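Local coordinates for bubble protein (PDB 1UOY), which may act as a toxin and may recognise a molecule, or part of one, with a negatively charged surface potential, at residues A[8-13]-A[30-35]; A[16-21]-A[41-46]. All blocks are in the same frame, centred on the assembly; numbering follows the deposited sequence.

Contact 1 of 2, residues A[8-13]-A[30-35]; sequences NVDQRR and CDRTGV
Asp10 and Arg32 form a bidentate salt bridge. The guanidinium presents its NH1 and NH2 end-on, one nitrogen to each carboxylate oxygen: NH2 of Arg32 meets OD1 of Asp10 at 2.9 Å on the syn lone pair, and NH1 of Arg32 reaches OD2 of Asp10 on the syn side, somewhat out of the carboxylate plane, in a nearly straight bond (168°). OD1 of Asp10 also accepts from ND2 of Asn8, which comes from above the carboxylate plane. OD2 takes the backbone N of Gly56, and Arg32 NH1 has a second acceptor in Cys54 O. Each carboxylate oxygen thus has a second donor, which probably favours the charged form of Asp10.

Stacking adds a second layer. Gln11 stacks its amide, offset toward the rim, on one guanidinium face, the planes 19° apart, with CD of Gln11 nearest NH2 of Arg32 at 3.4 Å. The amide is held at both ends: OE1 of Gln11 receives the backbone N of Asn8 at 2.8 Å, in the carbonyl plane and almost straight, while NE2 bonds Gly29 O and, weakly, Cys30 O. A water donates to OE1 of Gln11 and accepts from NH2 of Arg32, joining the two groups.

Sulfur packing closes the other end. CG of Arg13 is anti to its backbone N (chi1 -177°), and the chain turns at chi3. SG of Cys30 sits over the centre of one guanidinium face, 3.6 Å from CZ of Arg13. Cys30 SG is disulfide-bonded to Cys3, whose carbonyl O accepts from Arg13 NH2. Side chains of a type I beta turn, Asn8 to Gln11, and of Arg13 shortly after it meet the loop before strand 34-39, in a small disulfide-rich beta protein.

Contact 2 of 2, residues A[16-21]-A[41-46]; sequences SGCKAG and GKWTEV
Ser16 O is the acceptor of the shortest polar bond here: it receives the backbone N of Trp43 at 2.9 Å, the donor lying nearly along the C=O axis, and CA of Lys42 adds a C-H...O contact to the same oxygen. The complementary bond runs from the N of Cys18 to O of Gly41, 3.1 Å long and more bent (142°), and CA of Gly17 also approaches that carbonyl. Together they make a single beta bridge between Gly17 and Lys42.

The side chains meet around the indole. CB of Cys18 sits over one face of Trp43, offset toward the rim, 3.2 Å from NE1 and 3.3 Å from CE2. SG of Cys18, set between its backbone N and carbonyl carbon (chi1 59°), stands above the five-membered ring, 4.2 Å from the centroid and almost on the normal, while also lying 3.3 Å from the carbonyl carbon of Lys42. At the ring edge OG of Ser16 comes near CD1; its own bonds go to Arg13 O and Asp1 N.

The backbone bonds and the Cys18-Trp43 contacts join loop 16-21 to the start of strand 42-48, and the disulfide from Cys18 to Cys38 joins it to strand 34-39, so the loop is held to both antiparallel strands.

How the contacts relate
Contact 1 and contact 2, their centres about 12 Å apart, show two of the places where a 64-residue chain with no alpha helix is joined, each holding one cysteine of a disulfide (Cys30 and Cys18). Their segments alternate along the sequence, so the N-terminal loop is fastened first near the turn that leads into strand 34-39 and then at the start of strand 42-48. These strands are antiparallel neighbours, and the contacts meet there: N of Val46 lies 2.8 Å from O of Val35, a probable hydrogen bond. In the N-terminal loop, O of Arg13, shortly before segment 16-21, packs 3.5 Å from CB of Trp43. Phe27 of strand 26-28 adds another connection, its ring meeting both the Arg12 guanidinium and the Trp43 indole.

Contact 1 of 2, residues A[8-13]-A[30-35]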
loop_
_atom_site.group_PDB
_atom_site.type_symbol
_atom_site.label_atom_id
_atom_site.label_comp_id
_atom_site.label_asym_id
_atom_site.label_seq_id
_atom_site.Cartn_x
_atom_site.Cartn_y
_atom_site.Cartn_z
ATOM N N ASN A 8 5.358 -7.408 -4.982
ATOM C CA ASN A 8 6.323 -6.410 -5.419
ATOM C C ASN A 8 6.656 -5.339 -4.402
ATOM O O ASN A 8 5.927 -5.194 -3.394
ATOM C CB ASN A 8 5.787 -5.787 -6.725
ATOM C CG ASN A 8 6.858 -5.125 -7.564
ATOM O OD1 ASN A 8 7.968 -5.630 -7.678
ATOM N ND2 ASN A 8 6.544 -3.965 -8.121
ATOM N N VAL A 9 7.750 -4.619 -4.681
ATOM C CA VAL A 9 8.250 -3.612 -3.759
ATOM C C VAL A 9 7.320 -2.437 -3.565
ATOM O O VAL A 9 7.558 -1.659 -2.649
ATOM C CB VAL A 9 9.655 -3.095 -4.181
ATOM C CG1 VAL A 9 10.692 -4.240 -4.004
ATOM C CG2 VAL A 9 9.636 -2.583 -5.594
ATOM N N ASP A 10 6.317 -2.287 -4.449
ATOM C CA ASP A 10 5.366 -1.174 -4.270
ATOM C C ASP A 10 4.143 -1.633 -3.488
ATOM O O ASP A 10 3.178 -0.873 -3.444
ATOM C CB ASP A 10 4.916 -0.607 -5.644
ATOM C CG ASP A 10 4.160 -1.608 -6.482
ATOM O OD1 ASP A 10 4.405 -2.834 -6.345
ATOM O OD2 ASP A 10 3.377 -1.158 -7.338
ATOM N N GLN A 11 4.183 -2.798 -2.837
ATOM C CA GLN A 11 3.013 -3.322 -2.144
ATOM C C GLN A 11 3.190 -3.436 -0.649
ATOM O O GLN A 11 4.312 -3.729 -0.176
ATOM C CB GLN A 11 2.649 -4.679 -2.720
ATOM C CG GLN A 11 2.307 -4.576 -4.189
ATOM C CD GLN A 11 1.819 -5.882 -4.741
ATOM O OE1 GLN A 11 2.615 -6.767 -5.110
ATOM N NE2 GLN A 11 0.484 -6.046 -4.780
ATOM N N ARG A 12 2.101 -3.165 0.079
ATOM C CA ARG A 12 2.070 -3.262 1.537
ATOM C C ARG A 12 0.760 -3.896 1.886
ATOM O O ARG A 12 -0.255 -3.714 1.182
ATOM C CB ARG A 12 2.195 -1.881 2.207
ATOM C CG ARG A 12 3.495 -1.176 1.877
ATOM C CD ARG A 12 4.683 -1.817 2.594
ATOM N NE ARG A 12 5.911 -1.032 2.434
ATOM C CZ ARG A 12 6.707 -1.062 1.378
ATOM N NH1 ARG A 12 6.424 -1.842 0.330
ATOM N NH2 ARG A 12 7.798 -0.292 1.350
ATOM N N ARG A 13 0.744 -4.677 2.969
ATOM C CA ARG A 13 -0.469 -5.410 3.298
ATOM C C ARG A 13 -1.461 -4.525 4.044
ATOM O O ARG A 13 -1.154 -4.018 5.143
ATOM C CB ARG A 13 -0.104 -6.686 4.089
ATOM C CG ARG A 13 -1.352 -7.511 4.384
ATOM C CD ARG A 13 -0.935 -8.920 4.930
ATOM N NE ARG A 13 -0.262 -9.699 3.891
ATOM C CZ ARG A 13 -0.879 -10.405 2.936
ATOM N NH1 ARG A 13 -2.209 -10.454 2.876
ATOM N NH2 ARG A 13 -0.167 -11.067 2.029
ATOM N N CYS A 30 -1.964 -5.686 -1.389
ATOM C CA CYS A 30 -1.512 -6.905 -2.020
ATOM C C CYS A 30 -2.288 -7.311 -3.263
ATOM O O CYS A 30 -1.685 -7.790 -4.236
ATOM C CB CYS A 30 -1.459 -8.081 -1.039
ATOM S SG CYS A 30 -0.645 -7.691 0.547
ATOM N N ASP A 31 -3.604 -7.138 -3.242
ATOM C CA ASP A 31 -4.366 -7.488 -4.432
ATOM C C ASP A 31 -4.549 -6.378 -5.424
ATOM O O ASP A 31 -5.218 -6.560 -6.435
ATOM C CB ASP A 31 -5.711 -8.121 -4.062
ATOM C CG ASP A 31 -6.676 -7.161 -3.413
ATOM O OD1 ASP A 31 -6.438 -5.932 -3.387
ATOM O OD2 ASP A 31 -7.749 -7.654 -2.942
ATOM N N ARG A 32 -3.835 -5.265 -5.184
ATOM C CA ARG A 32 -3.850 -4.075 -6.028
ATOM C C ARG A 32 -5.197 -3.436 -6.210
ATOM O O ARG A 32 -5.353 -2.572 -7.049
ATOM C CB ARG A 32 -3.185 -4.349 -7.388
ATOM C CG ARG A 32 -1.695 -4.703 -7.203
ATOM C CD ARG A 32 -0.971 -4.663 -8.576
ATOM N NE ARG A 32 0.452 -5.018 -8.386
ATOM C CZ ARG A 32 1.400 -4.155 -8.012
ATOM N NH1 ARG A 32 1.111 -2.868 -7.809
ATOM N NH2 ARG A 32 2.631 -4.606 -7.743
ATOM N N THR A 33 -6.163 -3.777 -5.364
ATOM C CA THR A 33 -7.481 -3.146 -5.475
ATOM C C THR A 33 -7.613 -1.886 -4.658
ATOM O O THR A 33 -8.657 -1.246 -4.692
ATOM C CB THR A 33 -8.678 -4.072 -5.089
ATOM O OG1 THR A 33 -8.593 -4.395 -3.692
ATOM C CG2 THR A 33 -8.679 -5.346 -5.947
ATOM N N GLY A 34 -6.521 -1.492 -3.982
ATOM C CA GLY A 34 -6.569 -0.275 -3.219
ATOM C C GLY A 34 -5.199 0.345 -3.022
ATOM O O GLY A 34 -4.190 -0.321 -3.105
ATOM N N VAL A 35 -5.232 1.641 -2.811
ATOM C CA VAL A 35 -4.067 2.434 -2.462
ATOM C C VAL A 35 -4.072 2.551 -0.960
ATOM O O VAL A 35 -5.133 2.881 -0.355
ATOM C CB VAL A 35 -4.174 3.816 -3.037
ATOM C CG1 VAL A 35 -2.945 4.656 -2.607
ATOM C CG2 VAL A 35 -4.221 3.711 -4.572
HETATM O O HOH W 1 2.596 -7.454 -7.874
#

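Contact 2 of 2, residues A[16-21]-A[41-46]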
loop_
_atom_site.group_PDB
_atom_site.type_symbol
_atom_site.label_atom_id
_atom_site.label_comp_id
_atom_site.label_asym_id
_atom_site.label_seq_id
_atom_site.Cartn_x
_atom_site.Cartn_y
_atom_site.Cartn_z
ATOM N N SER A 16 -1.968 -4.077 8.000
ATOM C CA SER A 16 -0.787 -4.517 8.756
ATOM C C SER A 16 -0.070 -3.299 9.331
ATOM O O SER A 16 -0.354 -2.141 8.995
ATOM C CB SER A 16 0.161 -5.311 7.855
ATOM O OG SER A 16 0.787 -4.510 6.843
ATOM N N GLY A 17 0.870 -3.544 10.237
ATOM C CA GLY A 17 1.574 -2.442 10.863
ATOM C C GLY A 17 2.490 -1.650 9.932
ATOM O O GLY A 17 2.979 -2.184 8.937
ATOM N N CYS A 18 2.743 -0.391 10.289
ATOM C CA CYS A 18 3.607 0.480 9.473
ATOM C C CYS A 18 4.281 1.537 10.332
ATOM O O CYS A 18 3.669 2.125 11.233
ATOM C CB CYS A 18 2.800 1.124 8.318
ATOM S SG CYS A 18 1.394 2.126 8.857
ATOM N N LYS A 19 5.546 1.740 10.020
ATOM C CA LYS A 19 6.386 2.705 10.739
ATOM C C LYS A 19 5.964 4.130 10.446
ATOM O O LYS A 19 5.587 4.498 9.323
ATOM C CB LYS A 19 7.842 2.558 10.317
ATOM C CG LYS A 19 8.447 1.229 10.706
ATOM C CD LYS A 19 9.900 1.092 10.313
ATOM C CE LYS A 19 10.113 -0.334 9.828
ATOM N NZ LYS A 19 9.856 -1.369 10.901
ATOM N N ALA A 20 6.093 4.958 11.469
ATOM C CA ALA A 20 5.654 6.334 11.308
ATOM C C ALA A 20 6.430 7.117 10.223
ATOM O O ALA A 20 5.857 8.034 9.602
ATOM C CB ALA A 20 5.749 7.048 12.645
ATOM N N GLY A 21 7.695 6.761 10.002
ATOM C CA GLY A 21 8.522 7.409 8.982
ATOM C C GLY A 21 7.985 7.266 7.568
ATOM O O GLY A 21 8.450 7.946 6.670
ATOM N N GLY A 41 -0.602 3.940 12.549
ATOM C CA GLY A 41 0.203 2.750 12.665
ATOM C C GLY A 41 -0.182 1.563 11.841
ATOM O O GLY A 41 0.386 0.498 12.027
ATOM N N LYS A 42 -1.156 1.741 10.953
ATOM C CA LYS A 42 -1.578 0.655 10.100
ATOM C C LYS A 42 -1.721 1.103 8.655
ATOM O O LYS A 42 -2.096 2.252 8.386
ATOM C CB LYS A 42 -2.949 0.137 10.569
ATOM C CG LYS A 42 -2.970 -0.358 12.016
ATOM C CD LYS A 42 -2.139 -1.633 12.221
ATOM C CE LYS A 42 -2.127 -2.076 13.706
ATOM N NZ LYS A 42 -0.936 -2.958 14.071
ATOM N N TRP A 43 -1.390 0.202 7.728
ATOM C CA TRP A 43 -1.634 0.511 6.308
ATOM C C TRP A 43 -3.136 0.597 6.105
ATOM O O TRP A 43 -3.862 -0.359 6.289
ATOM C CB TRP A 43 -1.022 -0.546 5.382
ATOM C CG TRP A 43 0.465 -0.429 5.364
ATOM C CD1 TRP A 43 1.368 -1.302 5.936
ATOM C CD2 TRP A 43 1.223 0.632 4.802
ATOM N NE1 TRP A 43 2.632 -0.833 5.760
ATOM C CE2 TRP A 43 2.580 0.351 5.070
ATOM C CE3 TRP A 43 0.899 1.803 4.098
ATOM C CZ2 TRP A 43 3.608 1.200 4.679
ATOM C CZ3 TRP A 43 1.944 2.673 3.715
ATOM C CH2 TRP A 43 3.270 2.352 4.018
ATOM N N THR A 44 -3.612 1.757 5.694
ATOM C CA THR A 44 -5.051 2.048 5.633
ATOM C C THR A 44 -5.412 2.390 4.224
ATOM O O THR A 44 -4.745 3.219 3.578
ATOM C CB THR A 44 -5.292 3.260 6.564
ATOM O OG1 THR A 44 -4.904 2.912 7.900
ATOM C CG2 THR A 44 -6.754 3.670 6.620
ATOM N N GLU A 45 -6.483 1.782 3.736
ATOM C CA GLU A 45 -6.889 2.057 2.351
ATOM C C GLU A 45 -7.450 3.471 2.229
ATOM O O GLU A 45 -8.381 3.834 2.974
ATOM C CB GLU A 45 -7.923 1.031 1.878
ATOM C CG GLU A 45 -8.285 1.214 0.402
ATOM C CD GLU A 45 -9.100 0.074 -0.128
ATOM O OE1 GLU A 45 -10.342 0.222 -0.202
ATOM O OE2 GLU A 45 -8.507 -0.977 -0.440
ATOM N N VAL A 46 -6.821 4.247 1.347
ATOM C CA VAL A 46 -7.249 5.635 1.090
ATOM C C VAL A 46 -7.972 5.817 -0.237
ATOM O O VAL A 46 -8.596 6.876 -0.474
ATOM C CB VAL A 46 -6.075 6.644 1.208
ATOM C CG1 VAL A 46 -5.574 6.691 2.666
ATOM C CG2 VAL A 46 -4.964 6.296 0.260
#